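Glutathione peroxidase-like protein (Trypanosoma brucei, PDB 2VUP) probably reduces peroxides as a member of the glutathione peroxidase family, drawing its electrons from tryparedoxin. Local coordinates at residues N75-Q80 and P182-T187. Residues are numbered along the deposited sequence; the frame is centred on the assembly and turned at random.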
ATOM      1  N   ASN A  75      -5.935   9.957   7.671  1.00 33.34           N
ATOM      2  CA  ASN A  75      -6.658  10.860   8.569  1.00 34.07           C
ATOM      3  C   ASN A  75      -7.769  11.659   7.885  1.00 34.60           C
ATOM      4  O   ASN A  75      -8.847  11.843   8.452  1.00 34.79           O
ATOM      5  CB  ASN A  75      -5.679  11.830   9.242  1.00 33.99           C
ATOM      6  CG  ASN A  75      -4.746  11.140  10.224  1.00 34.03           C
ATOM      7  OD1 ASN A  75      -5.047  10.063  10.743  1.00 34.21           O
ATOM      8  ND2 ASN A  75      -3.610  11.775  10.498  1.00 34.26           N
ATOM      9  N   LYS A  76      -7.498  12.121   6.667  1.00 35.15           N
ATOM     10  CA  LYS A  76      -8.424  12.979   5.937  1.00 35.77           C
ATOM     11  C   LYS A  76      -9.629  12.211   5.379  1.00 35.97           C
ATOM     12  O   LYS A  76     -10.698  12.797   5.173  1.00 36.10           O
ATOM     13  CB  LYS A  76      -7.683  13.711   4.817  1.00 36.05           C
ATOM     14  CG  LYS A  76      -8.431  14.878   4.183  1.00 37.15           C
ATOM     15  CD  LYS A  76      -7.579  15.504   3.088  1.00 39.00           C
ATOM     16  CE  LYS A  76      -8.186  16.796   2.570  1.00 40.13           C
ATOM     17  NZ  LYS A  76      -7.155  17.590   1.843  1.00 40.73           N
ATOM     18  N   TYR A  77      -9.468  10.910   5.147  1.00 35.83           N
ATOM     19  CA  TYR A  77     -10.543  10.127   4.535  1.00 35.83           C
ATOM     20  C   TYR A  77     -10.979   8.877   5.321  1.00 36.00           C
ATOM     21  O   TYR A  77     -11.836   8.123   4.861  1.00 35.93           O
ATOM     22  CB  TYR A  77     -10.222   9.821   3.062  1.00 35.51           C
ATOM     23  CG  TYR A  77      -9.996  11.076   2.229  1.00 35.52           C
ATOM     24  CD1 TYR A  77     -11.061  11.922   1.902  1.00 35.31           C
ATOM     25  CD2 TYR A  77      -8.718  11.427   1.787  1.00 35.11           C
ATOM     26  CE1 TYR A  77     -10.865  13.077   1.146  1.00 35.02           C
ATOM     27  CE2 TYR A  77      -8.507  12.580   1.026  1.00 35.39           C
ATOM     28  CZ  TYR A  77      -9.588  13.403   0.711  1.00 35.75           C
ATOM     29  OH  TYR A  77      -9.396  14.546  -0.037  1.00 35.17           O
ATOM     30  N   LYS A  78     -10.397   8.690   6.509  1.00 36.31           N
ATOM     31  CA  LYS A  78     -10.819   7.673   7.496  1.00 36.65           C
ATOM     32  C   LYS A  78     -12.332   7.460   7.556  1.00 36.61           C
ATOM     33  O   LYS A  78     -12.831   6.338   7.412  1.00 36.79           O
ATOM     34  CB  LYS A  78     -10.377   8.111   8.897  1.00 36.80           C
ATOM     35  CG  LYS A  78      -9.140   7.455   9.462  1.00 37.58           C
ATOM     36  CD  LYS A  78      -8.723   8.198  10.726  1.00 39.45           C
ATOM     37  CE  LYS A  78      -7.973   7.304  11.695  1.00 40.24           C
ATOM     38  NZ  LYS A  78      -8.836   6.201  12.234  1.00 41.69           N
ATOM     39  N   SER A  79     -13.049   8.559   7.781  1.00 36.29           N
ATOM     40  CA  SER A  79     -14.481   8.534   8.069  1.00 35.99           C
ATOM     41  C   SER A  79     -15.368   8.144   6.883  1.00 35.49           C
ATOM     42  O   SER A  79     -16.557   7.875   7.063  1.00 35.73           O
ATOM     43  CB  SER A  79     -14.908   9.886   8.629  1.00 36.14           C
ATOM     44  OG  SER A  79     -14.491  10.931   7.767  1.00 37.16           O
ATOM     45  N   GLN A  80     -14.796   8.111   5.681  1.00 34.72           N
ATOM     46  CA  GLN A  80     -15.541   7.701   4.490  1.00 33.73           C
ATOM     47  C   GLN A  80     -15.296   6.231   4.126  1.00 33.11           C
ATOM     48  O   GLN A  80     -15.734   5.760   3.069  1.00 33.15           O
ATOM     49  CB  GLN A  80     -15.222   8.619   3.301  1.00 33.96           C
ATOM     50  CG  GLN A  80     -15.586  10.094   3.524  1.00 33.89           C
ATOM     51  CD  GLN A  80     -15.461  10.930   2.260  1.00 33.43           C
ATOM     52  OE1 GLN A  80     -16.012  10.587   1.214  1.00 33.18           O
ATOM     53  NE2 GLN A  80     -14.741  12.041   2.357  1.00 32.57           N
ATOM     54  N   PRO A 182     -12.797  11.727  -6.973  1.00 41.78           N
ATOM     55  CA  PRO A 182     -13.862  11.196  -7.836  1.00 42.13           C
ATOM     56  C   PRO A 182     -14.295   9.782  -7.439  1.00 42.63           C
ATOM     57  O   PRO A 182     -15.471   9.431  -7.580  1.00 42.68           O
ATOM     58  CB  PRO A 182     -13.214  11.179  -9.227  1.00 42.14           C
ATOM     59  CG  PRO A 182     -12.173  12.227  -9.166  1.00 41.89           C
ATOM     60  CD  PRO A 182     -11.636  12.182  -7.764  1.00 41.78           C
ATOM     61  N   LEU A 183     -13.345   8.994  -6.938  1.00 43.03           N
ATOM     62  CA  LEU A 183     -13.595   7.618  -6.518  1.00 43.57           C
ATOM     63  C   LEU A 183     -14.515   7.549  -5.297  1.00 43.87           C
ATOM     64  O   LEU A 183     -15.457   6.758  -5.272  1.00 43.91           O
ATOM     65  CB  LEU A 183     -12.264   6.909  -6.236  1.00 43.48           C
ATOM     66  CG  LEU A 183     -12.091   5.449  -6.651  1.00 43.46           C
ATOM     67  CD1 LEU A 183     -12.396   5.242  -8.133  1.00 43.62           C
ATOM     68  CD2 LEU A 183     -10.674   4.996  -6.326  1.00 43.58           C
ATOM     69  N   LEU A 184     -14.238   8.384  -4.297  1.00 44.39           N
ATOM     70  CA  LEU A 184     -15.055   8.460  -3.084  1.00 45.22           C
ATOM     71  C   LEU A 184     -16.503   8.874  -3.375  1.00 46.10           C
ATOM     72  O   LEU A 184     -17.446   8.361  -2.755  1.00 46.15           O
ATOM     73  CB  LEU A 184     -14.423   9.420  -2.072  1.00 45.04           C
ATOM     74  CG  LEU A 184     -13.203   8.901  -1.301  1.00 45.01           C
ATOM     75  CD1 LEU A 184     -12.442  10.045  -0.681  1.00 45.29           C
ATOM     76  CD2 LEU A 184     -13.619   7.898  -0.229  1.00 44.36           C
ATOM     77  N   GLU A 185     -16.664   9.785  -4.334  1.00 46.71           N
ATOM     78  CA  GLU A 185     -17.982  10.291  -4.701  0.50 47.17           C
ATOM     79  C   GLU A 185     -18.818   9.269  -5.482  1.00 47.42           C
ATOM     80  O   GLU A 185     -20.039   9.421  -5.603  1.00 47.49           O
ATOM     81  CB  GLU A 185     -17.853  11.621  -5.456  0.50 47.14           C
ATOM     82  CG  GLU A 185     -17.808  12.873  -4.558  0.50 47.45           C
ATOM     83  CD  GLU A 185     -16.794  12.786  -3.415  0.50 47.70           C
ATOM     84  OE1 GLU A 185     -17.130  12.221  -2.351  0.50 47.52           O
ATOM     85  OE2 GLU A 185     -15.668  13.304  -3.572  0.50 47.86           O
ATOM     86  N   SER A 186     -18.162   8.222  -5.990  1.00 47.82           N
ATOM     87  CA  SER A 186     -18.839   7.155  -6.738  1.00 48.41           C
ATOM     88  C   SER A 186     -19.683   6.228  -5.848  1.00 48.71           C
ATOM     89  O   SER A 186     -19.719   6.386  -4.620  1.00 48.74           O
ATOM     90  CB  SER A 186     -17.832   6.340  -7.563  1.00 48.44           C
ATOM     91  OG  SER A 186     -17.103   5.434  -6.749  1.00 48.95           O
ATOM     92  N   THR A 187     -20.349   5.267  -6.491  1.00 49.08           N
ATOM     93  CA  THR A 187     -21.313   4.354  -5.856  1.00 49.28           C
ATOM     94  C   THR A 187     -22.383   5.082  -5.042  1.00 49.35           C
ATOM     95  O   THR A 187     -23.312   5.665  -5.604  1.00 49.52           O
ATOM     96  CB  THR A 187     -20.605   3.295  -5.009  1.00 49.28           C
TER
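Leu184 sets one methyl, CD1, against the Tyr77 ring and the other, CD2, against Gln80, where two helices of the thioredoxin fold meet at their C-terminal ends. Residues 75-80 lie at the end of helix 63-77. Residues 182-187 lie at the end of helix 173-185 and run to the end of the modelled chain. The contact is plain packing, away from the predicted active-site Cys60.

The apolar part lies between Tyr77 and Leu184, both buried. Leu184 CD1 approaches the ring obliquely, on its CD1 side, and lies 3.5 Å from Tyr77 CD1. Leu184 CD1 is 3.9 Å from both Tyr77 CG and Tyr77 CE1. In Tyr77, CG is anti to the carbonyl carbon (chi1 -58°), and the ring points to helix 173-185, where it touches Leu180 and Ile181. Glu177 ties the end of helix 63-77 to helix 173-185 through two polar links, a hydrogen bond with Tyr77 OH and a salt bridge with Lys76. Leu184 also touches Pro50.

The second branch of Leu184 meets Gln80. The two side chains cross at about a right angle, with Leu184 CD2 3.9 Å from Gln80 CB. The extended Gln80 chain carries its amide past the leucine, and Gln80 OE1 comes 3.8 Å from Leu184 CB. The amide nitrogen, NE2, sits at the edge of the Tyr77 ring, in its plane.

No hydrogen bond joins the two segments. Within 182-187, Leu183 O accepts from both Ser186 N and Ser186 OG, and the hydroxyl bond, 2.6 Å from Ser186 OG to Leu183 O, uses a carbonyl lone pair.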